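Local coordinates for protein chaperone SycD (Yersinia enterocolitica, PDB 2VGX) that is a tetratricopeptide-repeat chaperone of the LcrH/SycD family that probably modulates expression of the yop operon, at residues G7-M12 against V49-D54; F57-G62 against P89-H94. All blocks are in the same frame, centred on the assembly; numbering follows the deposited sequence.

Interaction 1: G7-M12 against V49-D54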
loop_
_atom_site.group_PDB
_atom_site.type_symbol
_atom_site.label_atom_id
_atom_site.label_comp_id
_atom_site.label_asym_id
_atom_site.label_seq_id
_atom_site.Cartn_x
_atom_site.Cartn_y
_atom_site.Cartn_z
ATOM N N GLY A 7 5.995 19.876 1.654
ATOM C CA GLY A 7 5.620 18.512 1.243
ATOM C C GLY A 7 6.590 17.940 0.217
ATOM O O GLY A 7 6.880 18.591 -0.799
ATOM N N GLY A 8 7.100 16.735 0.487
ATOM C CA GLY A 8 8.052 16.036 -0.407
ATOM C C GLY A 8 7.503 14.723 -0.975
ATOM O O GLY A 8 7.449 14.538 -2.204
ATOM N N THR A 9 7.065 13.816 -0.093
ATOM C CA THR A 9 6.526 12.530 -0.526
ATOM C C THR A 9 5.018 12.467 -0.276
ATOM O O THR A 9 4.472 13.212 0.523
ATOM C CB THR A 9 7.187 11.330 0.223
ATOM O OG1 THR A 9 6.854 11.396 1.625
ATOM C CG2 THR A 9 8.693 11.304 0.035
ATOM N N ILE A 10 4.347 11.554 -0.956
ATOM C CA ILE A 10 2.931 11.316 -0.742
ATOM C C ILE A 10 2.649 10.858 0.687
ATOM O O ILE A 10 1.677 11.289 1.291
ATOM C CB ILE A 10 2.403 10.204 -1.735
ATOM C CG1 ILE A 10 2.534 10.635 -3.217
ATOM C CG2 ILE A 10 0.966 9.776 -1.400
ATOM C CD1 ILE A 10 1.902 11.964 -3.562
ATOM N N ALA A 11 3.465 9.950 1.214
ATOM C CA ALA A 11 3.281 9.493 2.578
ATOM C C ALA A 11 3.391 10.662 3.553
ATOM O O ALA A 11 2.564 10.769 4.429
ATOM C CB ALA A 11 4.295 8.379 2.968
ATOM N N MET A 12 4.392 11.524 3.388
ATOM C CA MET A 12 4.574 12.684 4.302
ATOM C C MET A 12 3.360 13.605 4.254
ATOM O O MET A 12 2.831 13.993 5.292
ATOM C CB MET A 12 5.801 13.506 3.942
ATOM C CG MET A 12 7.119 12.868 4.258
ATOM S SD MET A 12 8.441 13.801 3.469
ATOM C CE MET A 12 8.293 15.296 4.490
ATOM N N VAL A 49 5.228 4.581 -4.664
ATOM C CA VAL A 49 4.313 5.712 -4.776
ATOM C C VAL A 49 4.337 6.538 -3.462
ATOM O O VAL A 49 4.340 7.781 -3.486
ATOM C CB VAL A 49 2.851 5.181 -5.080
ATOM C CG1 VAL A 49 1.751 6.238 -4.782
ATOM C CG2 VAL A 49 2.790 4.704 -6.517
ATOM N N LEU A 50 4.389 5.820 -2.337
ATOM C CA LEU A 50 4.318 6.436 -0.976
ATOM C C LEU A 50 5.558 7.217 -0.627
ATOM O O LEU A 50 5.438 8.281 -0.004
ATOM C CB LEU A 50 4.001 5.402 0.130
ATOM C CG LEU A 50 2.540 4.872 0.027
ATOM C CD1 LEU A 50 2.291 3.672 0.941
ATOM C CD2 LEU A 50 1.465 5.931 0.288
ATOM N N ASP A 51 6.730 6.714 -1.039
ATOM C CA ASP A 51 7.998 7.407 -0.807
ATOM C C ASP A 51 8.920 7.109 -1.979
ATOM O O ASP A 51 9.575 6.059 -2.003
ATOM C CB ASP A 51 8.663 6.940 0.509
ATOM C CG ASP A 51 9.807 7.892 0.965
ATOM O OD1 ASP A 51 10.642 8.312 0.112
ATOM O OD2 ASP A 51 9.871 8.206 2.191
ATOM N N HIS A 52 8.965 8.029 -2.931
ATOM C CA HIS A 52 9.674 7.832 -4.206
ATOM C C HIS A 52 11.141 8.229 -4.095
ATOM O O HIS A 52 11.894 8.216 -5.095
ATOM C CB HIS A 52 8.943 8.550 -5.366
ATOM C CG HIS A 52 8.939 10.060 -5.272
ATOM N ND1 HIS A 52 8.186 10.752 -4.346
ATOM C CD2 HIS A 52 9.584 11.000 -6.017
ATOM C CE1 HIS A 52 8.358 12.056 -4.531
ATOM N NE2 HIS A 52 9.213 12.232 -5.531
ATOM N N TYR A 53 11.564 8.533 -2.864
ATOM C CA TYR A 53 12.980 8.788 -2.574
ATOM C C TYR A 53 13.688 7.666 -1.838
ATOM O O TYR A 53 14.857 7.799 -1.486
ATOM C CB TYR A 53 13.139 10.075 -1.750
ATOM C CG TYR A 53 12.876 11.331 -2.543
ATOM C CD1 TYR A 53 13.660 11.641 -3.634
ATOM C CD2 TYR A 53 11.856 12.212 -2.196
ATOM C CE1 TYR A 53 13.455 12.800 -4.360
ATOM C CE2 TYR A 53 11.644 13.390 -2.930
ATOM C CZ TYR A 53 12.458 13.656 -4.004
ATOM O OH TYR A 53 12.326 14.790 -4.754
ATOM N N ASP A 54 13.014 6.552 -1.558
ATOM C CA ASP A 54 13.700 5.502 -0.784
ATOM C C ASP A 54 14.216 4.469 -1.756
ATOM O O ASP A 54 13.438 3.682 -2.292
ATOM C CB ASP A 54 12.753 4.857 0.214
ATOM C CG ASP A 54 13.472 3.986 1.264
ATOM O OD1 ASP A 54 14.402 3.199 0.947
ATOM O OD2 ASP A 54 13.090 4.093 2.447
HETATM O O HOH W 1 7.760 9.467 3.330
HETATM O O HOH W 2 6.064 9.804 -2.886
#
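A11 and L50 join two helix ends by a direct backbone bond, in a polar, water-assisted contact where the short N-terminal helix 10-13 begins against the C-terminal end of helix 44-50. A11 N donates to L50 O at 2.9 Å, meeting a lone pair in the carbonyl plane, and A11 CB rests 3.2 Å from L50 O and beside L50 CB. The start of the N-terminal helix is fixed by T9, the N-cap: its OG1 accepts from M12 N at 3.0 Å. A chi1 of 65° sets OG1 between the backbone N and the carbonyl carbon, leaving CG2 to reach across to the carboxylate of D51, 3.6 Å from D51 OD1, and to the ring edge of Y53. D51 OD1 also accepts from Y53 N through its anti lone pair, an Asx turn that steadies the type I turn D51-D54.

Two waters complete the joint. One links T9 OG1 to D51 OD2, 2.7 Å from each. The other accepts from I10 N, donates to V49 O and lies in the plane of the H52 ring, 2.7 Å from H52 ND1. I10 packs CG1 on V49 O, and V49 of the second subunit packs on I10 and L50. The chemistry thus implies a pairing of ends: amides at a helix start are met, directly or through water, by the last carbonyls of another helix.

Interaction 2: F57-G62 against P89-H94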
loop_
_atom_site.group_PDB
_atom_site.type_symbol
_atom_site.label_atom_id
_atom_site.label_comp_id
_atom_site.label_asym_id
_atom_site.label_seq_id
_atom_site.Cartn_x
_atom_site.Cartn_y
_atom_site.Cartn_z
ATOM N N PHE A 57 13.085 0.720 -2.087
ATOM C CA PHE A 57 11.746 0.343 -2.656
ATOM C C PHE A 57 11.897 0.073 -4.172
ATOM O O PHE A 57 11.235 -0.789 -4.712
ATOM C CB PHE A 57 10.658 1.387 -2.345
ATOM C CG PHE A 57 10.459 1.633 -0.856
ATOM C CD1 PHE A 57 10.991 0.747 0.084
ATOM C CD2 PHE A 57 9.746 2.755 -0.403
ATOM C CE1 PHE A 57 10.839 0.984 1.464
ATOM C CE2 PHE A 57 9.569 2.988 0.972
ATOM C CZ PHE A 57 10.111 2.101 1.892
ATOM N N PHE A 58 12.793 0.821 -4.827
ATOM C CA PHE A 58 13.129 0.653 -6.244
ATOM C C PHE A 58 14.075 -0.521 -6.490
ATOM O O PHE A 58 13.934 -1.212 -7.498
ATOM C CB PHE A 58 13.604 1.987 -6.876
ATOM C CG PHE A 58 12.556 3.064 -6.798
ATOM C CD1 PHE A 58 11.645 3.232 -7.845
ATOM C CD2 PHE A 58 12.436 3.891 -5.656
ATOM C CE1 PHE A 58 10.616 4.210 -7.775
ATOM C CE2 PHE A 58 11.407 4.868 -5.575
ATOM C CZ PHE A 58 10.490 5.018 -6.605
ATOM N N LEU A 59 15.010 -0.773 -5.568
ATOM C CA LEU A 59 15.750 -2.045 -5.538
ATOM C C LEU A 59 14.824 -3.222 -5.386
ATOM O O LEU A 59 14.943 -4.199 -6.101
ATOM C CB LEU A 59 16.785 -2.064 -4.414
ATOM C CG LEU A 59 17.943 -1.094 -4.755
ATOM C CD1 LEU A 59 18.747 -0.844 -3.485
ATOM C CD2 LEU A 59 18.839 -1.671 -5.870
ATOM N N GLY A 60 13.845 -3.123 -4.495
ATOM C CA GLY A 60 12.939 -4.282 -4.340
ATOM C C GLY A 60 12.031 -4.500 -5.543
ATOM O O GLY A 60 11.867 -5.634 -5.992
ATOM N N LEU A 61 11.416 -3.429 -6.050
ATOM C CA LEU A 61 10.562 -3.533 -7.253
ATOM C C LEU A 61 11.370 -4.158 -8.386
ATOM O O LEU A 61 10.891 -5.039 -9.100
ATOM C CB LEU A 61 10.053 -2.149 -7.711
ATOM C CG LEU A 61 8.946 -2.138 -8.788
ATOM C CD1 LEU A 61 7.603 -2.649 -8.148
ATOM C CD2 LEU A 61 8.783 -0.725 -9.312
ATOM N N GLY A 62 12.582 -3.667 -8.547
ATOM C CA GLY A 62 13.476 -4.145 -9.620
ATOM C C GLY A 62 13.862 -5.620 -9.353
ATOM O O GLY A 62 13.845 -6.451 -10.275
ATOM N N PRO A 89 25.728 2.114 -5.592
ATOM C CA PRO A 89 26.276 1.145 -6.560
ATOM C C PRO A 89 25.356 -0.010 -6.908
ATOM O O PRO A 89 25.592 -0.664 -7.902
ATOM C CB PRO A 89 27.480 0.561 -5.820
ATOM C CG PRO A 89 27.131 0.752 -4.383
ATOM C CD PRO A 89 26.452 2.058 -4.314
ATOM N N ARG A 90 24.339 -0.275 -6.091
ATOM C CA ARG A 90 23.494 -1.436 -6.321
ATOM C C ARG A 90 22.644 -1.220 -7.563
ATOM O O ARG A 90 22.255 -2.185 -8.223
ATOM C CB ARG A 90 22.615 -1.713 -5.099
ATOM C CG ARG A 90 23.361 -2.306 -3.888
ATOM C CD ARG A 90 22.404 -2.407 -2.705
ATOM N NE ARG A 90 23.074 -2.639 -1.420
ATOM C CZ ARG A 90 23.433 -1.671 -0.575
ATOM N NH1 ARG A 90 23.190 -0.397 -0.873
ATOM N NH2 ARG A 90 24.041 -1.979 0.573
ATOM N N PHE A 91 22.344 0.034 -7.904
ATOM C CA PHE A 91 21.566 0.249 -9.126
ATOM C C PHE A 91 22.292 -0.180 -10.398
ATOM O O PHE A 91 21.737 -0.984 -11.170
ATOM C CB PHE A 91 20.990 1.669 -9.242
ATOM C CG PHE A 91 19.865 1.922 -8.259
ATOM C CD1 PHE A 91 18.731 1.112 -8.272
ATOM C CD2 PHE A 91 19.987 2.917 -7.286
ATOM C CE1 PHE A 91 17.699 1.325 -7.376
ATOM C CE2 PHE A 91 18.952 3.151 -6.364
ATOM C CZ PHE A 91 17.819 2.356 -6.397
ATOM N N PRO A 92 23.494 0.378 -10.663
ATOM C CA PRO A 92 24.242 -0.144 -11.820
ATOM C C PRO A 92 24.598 -1.616 -11.693
ATOM O O PRO A 92 24.652 -2.318 -12.700
ATOM C CB PRO A 92 25.509 0.743 -11.872
ATOM C CG PRO A 92 25.583 1.433 -10.581
ATOM C CD PRO A 92 24.173 1.517 -10.029
ATOM N N PHE A 93 24.836 -2.098 -10.474
ATOM C CA PHE A 93 25.131 -3.519 -10.327
ATOM C C PHE A 93 23.982 -4.422 -10.765
ATOM O O PHE A 93 24.197 -5.349 -11.562
ATOM C CB PHE A 93 25.558 -3.875 -8.896
ATOM C CG PHE A 93 25.701 -5.354 -8.666
ATOM C CD1 PHE A 93 26.796 -6.048 -9.178
ATOM C CD2 PHE A 93 24.742 -6.063 -7.952
ATOM C CE1 PHE A 93 26.930 -7.416 -8.966
ATOM C CE2 PHE A 93 24.878 -7.436 -7.748
ATOM C CZ PHE A 93 25.972 -8.103 -8.254
ATOM N N HIS A 94 22.770 -4.222 -10.226
ATOM C CA HIS A 94 21.633 -5.079 -10.687
ATOM C C HIS A 94 21.185 -4.836 -12.147
ATOM O O HIS A 94 20.715 -5.749 -12.843
ATOM C CB HIS A 94 20.434 -4.983 -9.742
ATOM C CG HIS A 94 20.728 -5.480 -8.363
ATOM N ND1 HIS A 94 21.060 -6.793 -8.103
ATOM C CD2 HIS A 94 20.763 -4.838 -7.176
ATOM C CE1 HIS A 94 21.288 -6.937 -6.805
ATOM N NE2 HIS A 94 21.103 -5.767 -6.223
#
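L59 and F91 carry the apolar part of this contact between two nearly parallel helices, 55-67 and 90-100. Their short segments run 10° apart, with axes 11.0 Å from each other at closest approach, so side chains bridge the gap. With CD1 of L59 anti to its CA (chi2 165°), the other branch, CD2, turns to F91 and comes 3.5 Å from F91 CE1, approaching the ring obliquely. F91 in turn points its rim between L59 and F58, where F91 CE1 is 4.2 Å from F58 CB.

Two polar residues join in through their carbons. R90 CB lies 3.9 Å from L59 CD2, and the extended arginine chain crosses the leucine at about a right angle, its guanidinium paired with E88. The ring edge of H94, at H94 CD2, lies 3.9 Å from L59 CD2, while H94 ND1 is hydrogen-bonded to E97. L59 CD2 thus touches R90, F91 and H94, all on the side of helix 90-100 that faces it.

Helix 71-84 follows helix 55-67 in the chain and supplies S77 to F58 O and Y80 to the F58 ring. Beyond, F57 packs on helix 44-50, and P92 and F93 on helix 105-119.

How the interactions relate
The two contacts follow one another along the chain and illustrate how a superhelical stack of helices is built up step by step. Their centres lie about 18 Å apart; that of interaction 1 is about 17 Å from the centre of the chain, that of interaction 2 about 1 Å. They nonetheless touch, because the turn 51-54 leads into helix 55-67: H52 O lies 3.4 Å from F58 CE2, and D51 O 3.7 Å from F57 CD2. Y80 also spans both, bonding H52 O through its hydroxyl and meeting the F58 ring. Interaction 1 is polar, hydrated and beside the second subunit, whereas interaction 2 is mainly apolar and lies within one chain.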